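Local coordinates for aldehyde dehydrogenase (Anabaena variabilis, PDB 4H7N), which probably catalyses the NAD+-dependent oxidation of aldehydes to carboxylic acids, at residues 72-75 and 76-79; 311-314 and 315-319; 352-355 and 356-360. All blocks are in the same frame, centred on the assembly; numbering follows the deposited sequence.

Interaction 1: residues 72-75 and 76-79; sequences EALV and NDTG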
ATOM      1  N   GLU A  72     -32.910  15.594   6.074  1.00 26.10           N
ATOM      2  CA  GLU A  72     -33.315  15.934   7.443  1.00 29.06           C
ATOM      3  C   GLU A  72     -32.339  15.308   8.492  1.00 28.24           C
ATOM      4  O   GLU A  72     -31.964  15.916   9.529  1.00 26.94           O
ATOM      5  CB  GLU A  72     -34.778  15.512   7.653  1.00 32.33           C
ATOM      6  CG  GLU A  72     -35.234  15.346   9.078  1.00 35.83           C
ATOM      7  CD  GLU A  72     -36.639  14.734   9.132  1.00 40.81           C
ATOM      8  OE1 GLU A  72     -36.877  13.610   8.597  1.00 46.53           O
ATOM      9  OE2 GLU A  72     -37.505  15.393   9.682  1.00 41.55           O
ATOM     10  N   ALA A  73     -31.957  14.071   8.259  1.00 26.58           N
ATOM     11  CA  ALA A  73     -31.051  13.432   9.199  1.00 26.61           C
ATOM     12  C   ALA A  73     -29.663  14.079   9.158  1.00 26.16           C
ATOM     13  O   ALA A  73     -29.031  14.232  10.187  1.00 25.58           O
ATOM     14  CB  ALA A  73     -30.959  11.944   8.946  1.00 26.19           C
ATOM     15  N   LEU A  74     -29.219  14.484   7.976  1.00 26.30           N
ATOM     16  CA  LEU A  74     -27.880  15.068   7.839  1.00 27.35           C
ATOM     17  C   LEU A  74     -27.867  16.532   8.356  1.00 25.81           C
ATOM     18  O   LEU A  74     -26.903  16.973   8.967  1.00 27.66           O
ATOM     19  CB  LEU A  74     -27.391  14.869   6.409  1.00 25.99           C
ATOM     20  CG  LEU A  74     -25.932  15.145   6.127  1.00 29.42           C
ATOM     21  CD1 LEU A  74     -25.000  14.303   6.991  1.00 27.65           C
ATOM     22  CD2 LEU A  74     -25.679  14.859   4.642  1.00 29.96           C
ATOM     23  N   VAL A  75     -28.938  17.274   8.165  1.00 26.18           N
ATOM     24  CA  VAL A  75     -29.095  18.583   8.850  1.00 26.58           C
ATOM     25  C   VAL A  75     -28.992  18.385  10.395  1.00 27.69           C
ATOM     26  O   VAL A  75     -28.310  19.128  11.086  1.00 26.06           O
ATOM     27  CB  VAL A  75     -30.440  19.236   8.536  1.00 28.19           C
ATOM     28  CG1 VAL A  75     -30.781  20.366   9.502  1.00 28.69           C
ATOM     29  CG2 VAL A  75     -30.472  19.743   7.117  1.00 29.30           C
ATOM     30  N   ASN A  76     -29.705  17.397  10.908  1.00 28.47           N
ATOM     31  CA  ASN A  76     -29.674  17.094  12.331  1.00 30.70           C
ATOM     32  C   ASN A  76     -28.235  16.769  12.779  1.00 28.37           C
ATOM     33  O   ASN A  76     -27.807  17.232  13.856  1.00 27.78           O
ATOM     34  CB  ASN A  76     -30.617  15.918  12.612  1.00 35.62           C
ATOM     35  CG  ASN A  76     -31.071  15.800  14.067  1.00 42.39           C
ATOM     36  OD1 ASN A  76     -32.099  15.133  14.344  1.00 48.49           O
ATOM     37  ND2 ASN A  76     -30.317  16.382  15.014  1.00 42.77           N
ATOM     38  N   ASP A  77     -27.503  15.984  11.986  1.00 24.68           N
ATOM     39  CA  ASP A  77     -26.118  15.613  12.346  1.00 24.62           C
ATOM     40  C   ASP A  77     -25.169  16.807  12.340  1.00 23.43           C
ATOM     41  O   ASP A  77     -24.256  16.873  13.138  1.00 24.02           O
ATOM     42  CB  ASP A  77     -25.515  14.569  11.377  1.00 25.52           C
ATOM     43  CG  ASP A  77     -25.899  13.109  11.679  1.00 28.47           C
ATOM     44  OD1 ASP A  77     -26.029  12.687  12.867  1.00 28.39           O
ATOM     45  OD2 ASP A  77     -25.985  12.315  10.693  1.00 30.48           O
ATOM     46  N   THR A  78     -25.331  17.702  11.367  1.00 23.46           N
ATOM     47  CA  THR A  78     -24.329  18.740  11.057  1.00 24.03           C
ATOM     48  C   THR A  78     -24.715  20.135  11.415  1.00 23.90           C
ATOM     49  O   THR A  78     -23.865  21.010  11.519  1.00 23.87           O
ATOM     50  CB  THR A  78     -23.965  18.761   9.563  1.00 24.37           C
ATOM     51  OG1 THR A  78     -25.104  19.087   8.733  1.00 24.13           O
ATOM     52  CG2 THR A  78     -23.384  17.387   9.114  1.00 26.38           C
ATOM     53  N   GLY A  79     -26.010  20.360  11.609  1.00 24.61           N
ATOM     54  CA  GLY A  79     -26.489  21.690  11.920  1.00 25.33           C
ATOM     55  C   GLY A  79     -26.583  22.682  10.773  1.00 26.60           C
ATOM     56  O   GLY A  79     -26.757  23.884  10.998  1.00 25.09           O
TER
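The C-terminal turn of helix 67-78 brings Leu74 and Thr78 together one turn apart. Leu74 O accepts two bonds from Thr78. The backbone N of Thr78 donates at 3.0 Å. The hydroxyl OG1 of Thr78 donates to the same Leu74 O at 2.8 Å. The two donors reach that oxygen from opposite faces of its carbonyl plane. OG1 can do this because it stands between the backbone N and the carbonyl carbon of Thr78 (chi1 63°). The same torsion lays the methyl CG2 of Thr78 against CD1 of Leu74, 4.1 Å away. Pro139 of helix 139-144 touches both side chains. One residue earlier, Asp77 N donates to Ala73 O at 2.9 Å. The buried Asp77 carboxylate forms a salt bridge with Arg167 through OD1 and a hydrogen bond with Phe168 N through OD2. Gly79 N closes the helix on Val75 O at 2.7 Å. Gly79 then leaves the helix with positive phi (77°). With a valine at Thr78, Leu74 O would probably keep the backbone bond but lose its hydroxyl donor. A threonine that bonds back to the carbonyl four residues earlier is a familiar helical arrangement. Here two donors from one residue satisfy a carbonyl just where the helix ends.

Interaction 2: residues 311-314 and 315-319; sequences EKQA and GIIND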
ATOM      1  N   GLU A 311     -18.217  19.006  20.471  1.00 31.69           N
ATOM      2  CA  GLU A 311     -17.785  19.857  21.598  1.00 33.31           C
ATOM      3  C   GLU A 311     -16.284  19.890  21.811  1.00 33.48           C
ATOM      4  O   GLU A 311     -15.734  20.937  22.170  1.00 33.17           O
ATOM      5  CB  GLU A 311     -18.361  19.411  22.948  1.00 35.93           C
ATOM      6  CG  GLU A 311     -19.740  19.892  23.198  1.00 40.95           C
ATOM      7  CD  GLU A 311     -20.029  20.065  24.685  1.00 40.68           C
ATOM      8  OE1 GLU A 311     -20.036  19.065  25.379  1.00 41.92           O
ATOM      9  OE2 GLU A 311     -20.231  21.211  25.122  1.00 42.24           O
ATOM     10  N   LYS A 312     -15.630  18.745  21.674  1.00 32.16           N
ATOM     11  CA  LYS A 312     -14.186  18.705  21.893  1.00 34.32           C
ATOM     12  C   LYS A 312     -13.488  19.617  20.858  1.00 31.87           C
ATOM     13  O   LYS A 312     -12.540  20.329  21.166  1.00 30.50           O
ATOM     14  CB  LYS A 312     -13.735  17.261  21.849  1.00 39.57           C
ATOM     15  CG  LYS A 312     -12.252  17.016  21.788  1.00 47.02           C
ATOM     16  CD  LYS A 312     -12.019  15.677  21.081  1.00 54.69           C
ATOM     17  CE  LYS A 312     -10.666  15.554  20.381  1.00 58.08           C
ATOM     18  NZ  LYS A 312      -9.734  14.863  21.311  1.00 61.60           N
ATOM     19  N   GLN A 313     -14.003  19.682  19.638  1.00 30.72           N
ATOM     20  CA  GLN A 313     -13.381  20.558  18.660  1.00 29.11           C
ATOM     21  C   GLN A 313     -13.578  22.043  19.011  1.00 28.87           C
ATOM     22  O   GLN A 313     -12.685  22.873  18.808  1.00 28.61           O
ATOM     23  CB  GLN A 313     -13.883  20.286  17.255  1.00 27.87           C
ATOM     24  CG  GLN A 313     -12.916  20.835  16.244  1.00 28.20           C
ATOM     25  CD  GLN A 313     -11.653  19.980  16.232  1.00 31.00           C
ATOM     26  OE1 GLN A 313     -11.743  18.761  16.362  1.00 32.60           O
ATOM     27  NE2 GLN A 313     -10.479  20.614  16.137  1.00 30.14           N
ATOM     28  N   ALA A 314     -14.727  22.377  19.571  1.00 29.29           N
ATOM     29  CA  ALA A 314     -14.942  23.718  20.085  1.00 28.68           C
ATOM     30  C   ALA A 314     -13.888  24.092  21.119  1.00 30.91           C
ATOM     31  O   ALA A 314     -13.379  25.212  21.084  1.00 31.10           O
ATOM     32  CB  ALA A 314     -16.335  23.851  20.664  1.00 30.08           C
ATOM     33  N   GLY A 315     -13.560  23.150  22.018  1.00 30.31           N
ATOM     34  CA  GLY A 315     -12.519  23.368  22.997  1.00 32.70           C
ATOM     35  C   GLY A 315     -11.166  23.598  22.342  1.00 31.85           C
ATOM     36  O   GLY A 315     -10.433  24.467  22.759  1.00 31.55           O
ATOM     37  N   ILE A 316     -10.826  22.808  21.322  1.00 31.19           N
ATOM     38  CA  ILE A 316      -9.552  22.970  20.638  1.00 30.16           C
ATOM     39  C   ILE A 316      -9.445  24.327  19.938  1.00 30.08           C
ATOM     40  O   ILE A 316      -8.411  25.014  20.027  1.00 28.15           O
ATOM     41  CB  ILE A 316      -9.362  21.857  19.589  1.00 31.54           C
ATOM     42  CG1 ILE A 316      -9.085  20.505  20.305  1.00 34.98           C
ATOM     43  CG2 ILE A 316      -8.247  22.229  18.632  1.00 33.02           C
ATOM     44  CD1 ILE A 316      -9.147  19.276  19.387  1.00 34.54           C
ATOM     45  N   ILE A 317     -10.495  24.699  19.203  1.00 28.42           N
ATOM     46  CA  ILE A 317     -10.494  25.985  18.479  1.00 29.77           C
ATOM     47  C   ILE A 317     -10.332  27.133  19.492  1.00 29.39           C
ATOM     48  O   ILE A 317      -9.532  28.054  19.300  1.00 28.35           O
ATOM     49  CB  ILE A 317     -11.776  26.177  17.671  1.00 28.93           C
ATOM     50  CG1 ILE A 317     -11.890  25.119  16.591  1.00 30.14           C
ATOM     51  CG2 ILE A 317     -11.836  27.582  17.043  1.00 31.15           C
ATOM     52  CD1 ILE A 317     -13.262  24.994  15.970  1.00 28.77           C
ATOM     53  N   ASN A 318     -11.085  27.063  20.583  1.00 31.17           N
ATOM     54  CA  ASN A 318     -10.992  28.082  21.629  1.00 31.90           C
ATOM     55  C   ASN A 318      -9.553  28.199  22.182  1.00 32.97           C
ATOM     56  O   ASN A 318      -8.991  29.286  22.311  1.00 32.94           O
ATOM     57  CB  ASN A 318     -11.998  27.784  22.734  1.00 34.15           C
ATOM     58  CG  ASN A 318     -12.011  28.863  23.796  1.00 35.50           C
ATOM     59  OD1 ASN A 318     -12.352  30.019  23.529  1.00 37.37           O
ATOM     60  ND2 ASN A 318     -11.559  28.510  24.969  1.00 35.48           N
ATOM     61  N   ASP A 319      -8.934  27.053  22.384  1.00 34.31           N
ATOM     62  CA  ASP A 319      -7.571  27.001  22.875  1.00 35.97           C
ATOM     63  C   ASP A 319      -6.565  27.600  21.881  1.00 35.13           C
ATOM     64  O   ASP A 319      -5.660  28.316  22.283  1.00 36.82           O
ATOM     65  CB  ASP A 319      -7.246  25.561  23.208  1.00 37.26           C
ATOM     66  CG  ASP A 319      -5.835  25.376  23.635  1.00 40.89           C
ATOM     67  OD1 ASP A 319      -5.515  25.946  24.682  1.00 43.49           O
ATOM     68  OD2 ASP A 319      -5.054  24.671  22.940  1.00 39.41           O
TER
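Gln313 reaches forward along its helix to meet Ile316 and Ile317. From CB the chain sets off with CG anti to the backbone N (chi1 -160°). CG then lies 4.2 Å from CD1 of Ile317, and the two side chains cross at about a right angle. At chi2 (72°) the chain bends, and this bend carries the amide over to Ile316. CD of Gln313 is 4.1 Å from CD1 of Ile316. OE1 of Gln313 is 4.0 Å from that same methyl. NE2 of Gln313 comes nearer still, 3.7 Å from CG2 of Ile316. The amide therefore packs on both methyl groups of one isoleucine. Its polar end is also used, since NE2 donates to Thr365 O in a nearby loop. That bond probably fixes which way round the amide sits. CD1 of Ile316 also meets the lysine chain, with CE of Lys312 4.1 Å away. In the backbone, Ile317 N donates to Gln313 O at 2.9 Å, in a nearly straight bond (N-H...O 172°). CG1 of Ile317 packs on Gln313 O at 3.3 Å. Ala314 packs on Ile308 in a loop, and NE1 of Trp344 is hydrogen-bonded to OE2 of Glu311. Contacts three and four residues apart, over regular backbone bonds, are typical of an alpha helix, here the first turns of helix 311-326.

Interaction 3: residues 352-355 and 356-360; sequences TNVN and HSMKV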
ATOM      1  N   THR A 352      -3.699  38.477  12.451  1.00 34.97           N
ATOM      2  CA  THR A 352      -2.358  38.838  11.965  1.00 34.43           C
ATOM      3  C   THR A 352      -1.415  38.940  13.186  1.00 34.74           C
ATOM      4  O   THR A 352      -1.816  38.670  14.331  1.00 34.00           O
ATOM      5  CB  THR A 352      -2.349  40.153  11.128  1.00 36.16           C
ATOM      6  OG1 THR A 352      -2.698  41.265  11.950  1.00 34.22           O
ATOM      7  CG2 THR A 352      -3.331  40.098   9.909  1.00 36.26           C
ATOM      8  N   ASN A 353      -0.181  39.343  12.922  1.00 34.73           N
ATOM      9  CA  ASN A 353       0.903  39.249  13.892  1.00 37.27           C
ATOM     10  C   ASN A 353       1.018  37.826  14.430  1.00 36.54           C
ATOM     11  O   ASN A 353       1.029  37.611  15.622  1.00 36.88           O
ATOM     12  CB  ASN A 353       0.654  40.214  15.024  1.00 40.27           C
ATOM     13  CG  ASN A 353       1.939  40.680  15.673  1.00 43.12           C
ATOM     14  OD1 ASN A 353       2.853  41.135  14.992  1.00 43.46           O
ATOM     15  ND2 ASN A 353       2.014  40.572  17.000  1.00 45.05           N
ATOM     16  N   VAL A 354       1.028  36.852  13.521  1.00 35.60           N
ATOM     17  CA  VAL A 354       1.032  35.416  13.886  1.00 34.31           C
ATOM     18  C   VAL A 354       2.357  34.806  13.463  1.00 34.30           C
ATOM     19  O   VAL A 354       3.105  35.405  12.667  1.00 34.36           O
ATOM     20  CB  VAL A 354      -0.125  34.642  13.249  1.00 35.08           C
ATOM     21  CG1 VAL A 354      -1.457  35.134  13.778  1.00 33.84           C
ATOM     22  CG2 VAL A 354      -0.115  34.771  11.721  1.00 34.69           C
ATOM     23  N   ASN A 355       2.680  33.668  14.052  1.00 33.50           N
ATOM     24  CA  ASN A 355       3.926  32.983  13.729  1.00 35.26           C
ATOM     25  C   ASN A 355       3.861  31.515  14.138  1.00 35.32           C
ATOM     26  O   ASN A 355       2.863  31.050  14.711  1.00 32.67           O
ATOM     27  CB  ASN A 355       5.131  33.700  14.333  1.00 36.88           C
ATOM     28  CG  ASN A 355       5.129  33.680  15.844  1.00 38.98           C
ATOM     29  OD1 ASN A 355       5.081  32.639  16.469  1.00 38.67           O
ATOM     30  ND2 ASN A 355       5.178  34.849  16.439  1.00 43.50           N
ATOM     31  N   HIS A 356       4.914  30.782  13.821  1.00 36.58           N
ATOM     32  CA  HIS A 356       4.897  29.348  14.000  1.00 35.24           C
ATOM     33  C   HIS A 356       5.216  28.944  15.454  1.00 37.51           C
ATOM     34  O   HIS A 356       5.302  27.748  15.740  1.00 36.89           O
ATOM     35  CB  HIS A 356       5.852  28.686  12.993  1.00 35.86           C
ATOM     36  CG  HIS A 356       5.312  28.602  11.596  1.00 35.12           C
ATOM     37  ND1 HIS A 356       5.698  27.617  10.715  1.00 37.86           N
ATOM     38  CD2 HIS A 356       4.402  29.357  10.930  1.00 38.30           C
ATOM     39  CE1 HIS A 356       5.058  27.768   9.564  1.00 38.05           C
ATOM     40  NE2 HIS A 356       4.251  28.808   9.669  1.00 36.52           N
ATOM     41  N   SER A 357       5.327  29.900  16.392  1.00 35.67           N
ATOM     42  CA  SER A 357       5.331  29.505  17.817  1.00 37.02           C
ATOM     43  C   SER A 357       3.911  29.184  18.302  1.00 36.85           C
ATOM     44  O   SER A 357       3.740  28.618  19.371  1.00 36.26           O
ATOM     45  CB  SER A 357       5.913  30.598  18.716  1.00 38.64           C
ATOM     46  OG  SER A 357       5.001  31.679  18.848  1.00 37.96           O
HETATM   47  N   MSE A 358       2.889  29.531  17.520  1.00 34.06           N
HETATM   48  CA  MSE A 358       1.497  29.380  17.967  1.00 33.49           C
HETATM   49  C   MSE A 358       0.857  28.089  17.460  1.00 33.58           C
HETATM   50  O   MSE A 358       1.094  27.636  16.311  1.00 34.63           O
HETATM   51  CB  MSE A 358       0.642  30.575  17.461  1.00 33.76           C
HETATM   52  CG  MSE A 358       1.168  31.935  17.825  1.00 33.99           C
HETATM   53 SE   MSE A 358       0.255  33.318  16.736  1.00 36.35          SE
HETATM   54  CE  MSE A 358       1.081  34.825  17.667  1.00 36.58           C
ATOM     55  N   LYS A 359      -0.027  27.514  18.276  1.00 34.43           N
ATOM     56  CA  LYS A 359      -0.743  26.306  17.901  1.00 34.66           C
ATOM     57  C   LYS A 359      -1.543  26.461  16.654  1.00 33.29           C
ATOM     58  O   LYS A 359      -1.649  25.534  15.850  1.00 29.81           O
ATOM     59  CB  LYS A 359      -1.729  25.932  18.987  1.00 38.49           C
ATOM     60  CG  LYS A 359      -1.076  25.444  20.266  1.00 41.40           C
ATOM     61  CD  LYS A 359      -2.180  25.286  21.299  1.00 43.07           C
ATOM     62  CE  LYS A 359      -1.651  25.176  22.708  1.00 46.38           C
ATOM     63  NZ  LYS A 359      -1.540  23.743  23.051  1.00 48.90           N
ATOM     64  N   VAL A 360      -2.151  27.629  16.500  1.00 34.15           N
ATOM     65  CA  VAL A 360      -3.017  27.863  15.347  1.00 33.04           C
ATOM     66  C   VAL A 360      -2.262  27.768  14.002  1.00 31.41           C
ATOM     67  O   VAL A 360      -2.870  27.622  12.954  1.00 31.14           O
ATOM     68  CB  VAL A 360      -3.755  29.221  15.512  1.00 33.41           C
ATOM     69  CG1 VAL A 360      -2.855  30.383  15.130  1.00 33.26           C
ATOM     70  CG2 VAL A 360      -5.042  29.232  14.713  1.00 33.88           C
TER
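The amide of Asn355 meets Ser357, and its OD1 is gripped twice. CG of Asn355 stands between the backbone N and the carbonyl carbon (chi1 65°), which brings OD1 to Ser357. OG of Ser357 donates to OD1 of Asn355 at 2.6 Å, in the amide plane and on a lone pair. The backbone N of Ser357 donates to the same OD1 at 2.8 Å, also in plane. This is an Asx turn, and it overlaps a type I beta turn from Asn355 to Met358. In that turn Met358 N donates to Asn355 O at 3.2 Å, from above the carbonyl plane. The side chain of Met358, present as selenomethionine, folds back along the chain and crosses Val354 at about a right angle. SE of Met358 lies 3.7 Å from CB of Val354. The Met358 chain runs extended beyond CG (chi2 166°), which carries its methyl CE to 3.5 Å from Asn353 O. Asn355 N lies close to the selenium, is buried by the contact and has no partner in the model. The His356 ring is hydrogen-bonded through NE2 to Tyr273 OH and through ND1 to Asp387 OD2. The loop leads from strand 349-352 to strand 369-375. Val354 packs on Pro371 and Met373 of strand 369-375, while Met358 rests on Asp323 and Ala324 of helix 311-326.

How the interactions relate
The three interactions follow one another along the chain without overlap. Interaction 1 ends helix 67-78. Interaction 2 starts helix 311-326, and interaction 3 lies in the loop between strands 349-352 and 369-375 of the seven-stranded sheet. Interactions 1 and 2 have centres about 20 Å apart and do not touch. Interactions 1 and 3 are about 34 Å apart between centres. Interactions 2 and 3 are closer, about 17 Å between centres, and they meet where OD2 of Asp319 packs 3.4 Å from CD of Lys359. The loop of interaction 3 packs on helix 311-326 through Met358 and Lys359, joining that helix to the two strands. Interaction 1 ends a separate helix. All three lie away from the predicted active-site Glu232.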